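Local coordinates for ABC transporter periplasmic peptide-binding protein (Pseudoalteromonas, PDB 4QFL), which probably serves as the periplasmic receptor of an ABC transporter, binding dipeptides of varied sequence, here Ala-Phe, for uptake into the cell, at residues V32-P44 with G50-D62. Sequence-based numbering, arbitrary orientation.
Sequences VYCAEANPVSFNP and GSTIDIIANQLYD. With PHE (phenylalanine), chain D.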
loop_
_atom_site.group_PDB
_atom_site.type_symbol
_atom_site.label_atom_id
_atom_site.label_comp_id
_atom_site.label_asym_id
_atom_site.label_seq_id
_atom_site.Cartn_x
_atom_site.Cartn_y
_atom_site.Cartn_z
ATOM N N VAL A 32 4.010 -21.228 -8.777
ATOM C CA VAL A 32 3.685 -20.194 -9.755
ATOM C C VAL A 32 2.528 -19.313 -9.257
ATOM O O VAL A 32 1.422 -19.787 -9.006
ATOM C CB VAL A 32 3.330 -20.791 -11.123
ATOM C CG1 VAL A 32 2.991 -19.682 -12.104
ATOM C CG2 VAL A 32 4.487 -21.632 -11.641
ATOM N N TYR A 33 2.824 -18.027 -9.106
ATOM C CA TYR A 33 1.921 -17.035 -8.549
ATOM C C TYR A 33 1.435 -16.147 -9.691
ATOM O O TYR A 33 2.240 -15.552 -10.410
ATOM C CB TYR A 33 2.697 -16.211 -7.518
ATOM C CG TYR A 33 1.922 -15.149 -6.765
ATOM C CD1 TYR A 33 1.605 -13.927 -7.363
ATOM C CD2 TYR A 33 1.544 -15.345 -5.441
ATOM C CE1 TYR A 33 0.913 -12.942 -6.667
ATOM C CE2 TYR A 33 0.855 -14.370 -4.739
ATOM C CZ TYR A 33 0.546 -13.170 -5.353
ATOM O OH TYR A 33 -0.140 -12.194 -4.659
ATOM N N CYS A 34 0.118 -16.071 -9.869
ATOM C CA CYS A 34 -0.484 -15.207 -10.891
ATOM C C CYS A 34 -0.664 -13.809 -10.346
ATOM O O CYS A 34 -1.549 -13.577 -9.519
ATOM C CB CYS A 34 -1.853 -15.724 -11.335
ATOM S SG CYS A 34 -1.862 -16.630 -12.915
ATOM N N ALA A 35 0.164 -12.890 -10.837
ATOM C CA ALA A 35 0.217 -11.508 -10.355
ATOM C C ALA A 35 -0.573 -10.542 -11.234
ATOM O O ALA A 35 -0.597 -10.670 -12.457
ATOM C CB ALA A 35 1.656 -11.061 -10.263
ATOM N N GLU A 36 -1.207 -9.559 -10.606
ATOM C CA GLU A 36 -2.090 -8.647 -11.327
ATOM C C GLU A 36 -1.374 -7.493 -12.054
ATOM O O GLU A 36 -1.993 -6.763 -12.824
ATOM C CB GLU A 36 -3.189 -8.111 -10.392
ATOM C CG GLU A 36 -2.756 -6.997 -9.422
ATOM C CD GLU A 36 -2.183 -7.516 -8.121
ATOM O OE1 GLU A 36 -1.849 -8.720 -8.027
ATOM O OE2 GLU A 36 -2.071 -6.712 -7.172
ATOM N N ALA A 37 -0.075 -7.315 -11.819
ATOM C CA ALA A 37 0.640 -6.236 -12.491
ATOM C C ALA A 37 2.143 -6.427 -12.482
ATOM O O ALA A 37 2.687 -7.175 -11.687
ATOM C CB ALA A 37 0.286 -4.890 -11.890
ATOM N N ASN A 38 2.791 -5.730 -13.398
ATOM C CA ASN A 38 4.232 -5.689 -13.505
ATOM C C ASN A 38 4.812 -4.942 -12.290
ATOM O O ASN A 38 4.242 -3.941 -11.852
ATOM C CB ASN A 38 4.526 -4.968 -14.826
ATOM C CG ASN A 38 5.974 -5.001 -15.219
ATOM O OD1 ASN A 38 6.592 -3.952 -15.371
ATOM N ND2 ASN A 38 6.522 -6.194 -15.418
ATOM N N PRO A 39 5.930 -5.429 -11.716
ATOM C CA PRO A 39 6.537 -4.653 -10.623
ATOM C C PRO A 39 7.269 -3.445 -11.184
ATOM O O PRO A 39 7.906 -3.562 -12.229
ATOM C CB PRO A 39 7.553 -5.631 -10.024
ATOM C CG PRO A 39 7.967 -6.479 -11.193
ATOM C CD PRO A 39 6.732 -6.618 -12.057
ATOM N N VAL A 40 7.184 -2.307 -10.502
ATOM C CA VAL A 40 7.777 -1.061 -11.000
ATOM C C VAL A 40 9.259 -0.964 -10.666
ATOM O O VAL A 40 9.973 -0.116 -11.185
ATOM C CB VAL A 40 7.061 0.187 -10.442
ATOM C CG1 VAL A 40 5.630 0.243 -10.934
ATOM C CG2 VAL A 40 7.111 0.198 -8.933
ATOM N N SER A 41 9.713 -1.847 -9.791
ATOM C CA SER A 41 11.082 -1.820 -9.323
ATOM C C SER A 41 11.316 -3.091 -8.524
ATOM O O SER A 41 10.373 -3.818 -8.217
ATOM C CB SER A 41 11.290 -0.592 -8.436
ATOM O OG SER A 41 12.643 -0.454 -8.051
ATOM N N PHE A 42 12.567 -3.364 -8.187
ATOM C CA PHE A 42 12.844 -4.430 -7.242
ATOM C C PHE A 42 13.285 -3.900 -5.880
ATOM O O PHE A 42 13.750 -4.650 -5.023
ATOM C CB PHE A 42 13.801 -5.456 -7.847
ATOM C CG PHE A 42 13.129 -6.333 -8.843
ATOM C CD1 PHE A 42 13.069 -5.970 -10.168
ATOM C CD2 PHE A 42 12.467 -7.471 -8.434
ATOM C CE1 PHE A 42 12.400 -6.766 -11.081
ATOM C CE2 PHE A 42 11.807 -8.259 -9.342
ATOM C CZ PHE A 42 11.776 -7.907 -10.661
ATOM N N ASN A 43 13.102 -2.597 -5.692
ATOM C CA ASN A 43 13.333 -1.962 -4.406
ATOM C C ASN A 43 12.045 -1.360 -3.854
ATOM O O ASN A 43 11.504 -0.413 -4.425
ATOM C CB ASN A 43 14.410 -0.888 -4.537
ATOM C CG ASN A 43 14.576 -0.082 -3.281
ATOM O OD1 ASN A 43 14.031 -0.419 -2.227
ATOM N ND2 ASN A 43 15.343 0.997 -3.379
ATOM N N PRO A 44 11.553 -1.901 -2.726
ATOM C CA PRO A 44 10.275 -1.479 -2.132
ATOM C C PRO A 44 10.227 0.003 -1.764
ATOM O O PRO A 44 9.141 0.565 -1.652
ATOM C CB PRO A 44 10.180 -2.337 -0.863
ATOM C CG PRO A 44 11.043 -3.525 -1.146
ATOM C CD PRO A 44 12.164 -3.022 -1.993
ATOM N N GLY A 50 0.843 -1.856 -4.114
ATOM C CA GLY A 50 0.790 -3.188 -3.532
ATOM C C GLY A 50 1.179 -4.308 -4.479
ATOM O O GLY A 50 1.787 -5.290 -4.061
ATOM N N SER A 51 0.823 -4.155 -5.752
ATOM C CA SER A 51 1.131 -5.143 -6.772
ATOM C C SER A 51 2.623 -5.416 -6.827
ATOM O O SER A 51 3.041 -6.553 -6.958
ATOM C CB SER A 51 0.663 -4.633 -8.125
ATOM O OG SER A 51 -0.586 -4.005 -7.986
ATOM N N THR A 52 3.425 -4.362 -6.731
ATOM C CA THR A 52 4.870 -4.509 -6.753
ATOM C C THR A 52 5.383 -5.086 -5.455
ATOM O O THR A 52 6.190 -6.006 -5.461
ATOM C CB THR A 52 5.563 -3.178 -7.009
ATOM O OG1 THR A 52 5.190 -2.700 -8.303
ATOM C CG2 THR A 52 7.072 -3.351 -6.971
ATOM N N ILE A 53 4.912 -4.544 -4.339
ATOM C CA ILE A 53 5.352 -5.000 -3.019
ATOM C C ILE A 53 4.993 -6.466 -2.766
ATOM O O ILE A 53 5.755 -7.206 -2.132
ATOM C CB ILE A 53 4.767 -4.111 -1.893
ATOM C CG1 ILE A 53 5.204 -2.655 -2.081
ATOM C CG2 ILE A 53 5.199 -4.621 -0.542
ATOM C CD1 ILE A 53 6.707 -2.469 -2.189
ATOM N N ASP A 54 3.836 -6.887 -3.265
ATOM C CA ASP A 54 3.398 -8.261 -3.083
ATOM C C ASP A 54 4.417 -9.204 -3.699
ATOM O O ASP A 54 4.599 -10.314 -3.214
ATOM C CB ASP A 54 2.014 -8.496 -3.691
ATOM C CG ASP A 54 0.879 -8.127 -2.737
ATOM O OD1 ASP A 54 1.160 -7.842 -1.556
ATOM O OD2 ASP A 54 -0.298 -8.134 -3.161
ATOM N N ILE A 55 5.082 -8.755 -4.763
ATOM C CA ILE A 55 6.104 -9.563 -5.439
ATOM C C ILE A 55 7.441 -9.577 -4.690
ATOM O O ILE A 55 7.988 -10.644 -4.429
ATOM C CB ILE A 55 6.356 -9.092 -6.896
ATOM C CG1 ILE A 55 5.079 -9.197 -7.717
ATOM C CG2 ILE A 55 7.469 -9.904 -7.553
ATOM C CD1 ILE A 55 5.186 -8.612 -9.105
ATOM N N ILE A 56 7.952 -8.403 -4.329
ATOM C CA ILE A 56 9.353 -8.269 -3.931
ATOM C C ILE A 56 9.674 -8.215 -2.432
ATOM O O ILE A 56 10.725 -8.682 -2.010
ATOM C CB ILE A 56 10.010 -7.031 -4.609
ATOM C CG1 ILE A 56 9.384 -5.740 -4.085
ATOM C CG2 ILE A 56 9.883 -7.119 -6.121
ATOM C CD1 ILE A 56 9.996 -4.472 -4.679
ATOM N N ALA A 57 8.783 -7.652 -1.628
ATOM C CA ALA A 57 9.139 -7.233 -0.272
ATOM C C ALA A 57 9.467 -8.369 0.695
ATOM O O ALA A 57 10.579 -8.453 1.213
ATOM C CB ALA A 57 8.042 -6.358 0.299
ATOM N N ASN A 58 8.494 -9.247 0.936
ATOM C CA ASN A 58 8.684 -10.340 1.879
ATOM C C ASN A 58 9.513 -11.463 1.300
ATOM O O ASN A 58 9.965 -12.333 2.039
ATOM C CB ASN A 58 7.341 -10.908 2.352
ATOM C CG ASN A 58 6.591 -9.956 3.233
ATOM O OD1 ASN A 58 5.451 -9.583 2.943
ATOM N ND2 ASN A 58 7.221 -9.547 4.315
ATOM N N GLN A 59 9.706 -11.453 -0.014
ATOM C CA GLN A 59 10.421 -12.538 -0.672
ATOM C C GLN A 59 11.929 -12.307 -0.739
ATOM O O GLN A 59 12.709 -13.200 -0.442
ATOM C CB GLN A 59 9.848 -12.795 -2.063
ATOM C CG GLN A 59 8.518 -13.550 -2.066
ATOM C CD GLN A 59 7.410 -12.813 -1.348
ATOM O OE1 GLN A 59 6.981 -11.738 -1.775
ATOM N NE2 GLN A 59 6.934 -13.387 -0.253
ATOM N N LEU A 60 12.344 -11.107 -1.125
ATOM C CA LEU A 60 13.764 -10.838 -1.313
ATOM C C LEU A 60 14.422 -10.216 -0.106
ATOM O O LEU A 60 15.644 -10.216 -0.009
ATOM C CB LEU A 60 13.976 -9.911 -2.505
ATOM C CG LEU A 60 13.581 -10.433 -3.874
ATOM C CD1 LEU A 60 13.604 -9.291 -4.853
ATOM C CD2 LEU A 60 14.538 -11.526 -4.304
ATOM N N TYR A 61 13.621 -9.663 0.800
ATOM C CA TYR A 61 14.151 -8.805 1.862
ATOM C C TYR A 61 13.667 -9.152 3.271
ATOM O O TYR A 61 12.752 -9.949 3.441
ATOM C CB TYR A 61 13.772 -7.346 1.590
ATOM C CG TYR A 61 14.307 -6.767 0.307
ATOM C CD1 TYR A 61 15.647 -6.413 0.189
ATOM C CD2 TYR A 61 13.465 -6.544 -0.786
ATOM C CE1 TYR A 61 16.144 -5.862 -0.997
ATOM C CE2 TYR A 61 13.953 -5.995 -1.974
ATOM C CZ TYR A 61 15.293 -5.655 -2.069
ATOM O OH TYR A 61 15.778 -5.122 -3.240
ATOM N N ASP A 62 14.293 -8.535 4.273
ATOM C CA ASP A 62 13.756 -8.496 5.629
ATOM C C ASP A 62 13.790 -7.065 6.130
ATOM O O ASP A 62 14.597 -6.266 5.669
ATOM C CB ASP A 62 14.584 -9.347 6.594
ATOM C CG ASP A 62 14.648 -10.810 6.197
ATOM O OD1 ASP A 62 13.658 -11.531 6.421
ATOM O OD2 ASP A 62 15.709 -11.243 5.700
HETATM N N PHE D . -1.436 0.986 -2.441
HETATM C CA PHE D . -2.515 0.977 -3.422
HETATM C C PHE D . -2.808 -0.443 -3.850
HETATM O O PHE D . -3.952 -0.791 -4.121
HETATM C CB PHE D . -2.116 1.779 -4.656
HETATM C CG PHE D . -2.070 3.250 -4.432
HETATM C CD1 PHE D . -3.120 3.904 -3.808
HETATM C CD2 PHE D . -0.984 3.985 -4.851
HETATM C CE1 PHE D . -3.090 5.257 -3.612
HETATM C CE2 PHE D . -0.945 5.340 -4.660
HETATM C CZ PHE D . -1.996 5.982 -4.036
HETATM O OXT PHE D . -1.898 -1.268 -3.942
HETATM O O HOH W 1 -0.631 -9.587 -5.395
HETATM O O HOH W 2 -1.662 -6.094 -4.329
HETATM O O HOH W 3 1.606 -7.855 -9.163
HETATM O O HOH W 4 3.026 -2.622 -9.735
#
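Thr52 OG1 takes the backbone N-H of Val40 at 3.0 Å, with an N-H...O angle of 157°. Its own proton goes to a water, which in turn donates to Asn38 O, so the hydroxyl both gives and accepts. With OG1 anti to the carbonyl carbon, the methyl CG2 is left to rest on Pro39 CB and beside Ser41 O. Ser41 O is buried here without a polar partner.

At the other end, Tyr61 OH donates to Phe42 O at 2.7 Å, tilted 25° from the carbonyl plane. The oxygen sits at the edge of the tyrosine ring, and Pro44 CD packs against Tyr61 CE2 at 3.5 Å. At Tyr61, a phenylalanine would lack the hydroxyl and would probably leave Phe42 O without this donor. Between these two bonds, Ile56 CG2 meets Phe42 CD2 at 3.5 Å, and Ile56 CD1 reaches Pro44 CD.

Ser51 OG donates to Glu36 OE2 at 3.2 Å, from 45° above the carboxylate plane. Glu36 OE2 also forms a salt bridge with Arg383. One water accepts from Tyr33 OH and donates to Glu36 OE1 and Asp54 OD2. Glu36 OE2 and Asp54 OD2 lie 4.6 Å apart; if both acids are charged, this bridging water and Arg383 probably offset the repulsion. Asp54 OD1 is satisfied by the backbone N of Ile527. Another water donates to Ala37 O and Ser51 O, joining the two backbones.

Gly50 N, at the start of helix 50-60, donates to OXT of the bound phenylalanine, which Arg383 also binds. The loop after strand 30-35 thus packs along a helix whose N-terminal Gly50 N-H helps bind the ligand carboxylate, part of the dipeptide site of a family 5 solute-binding protein.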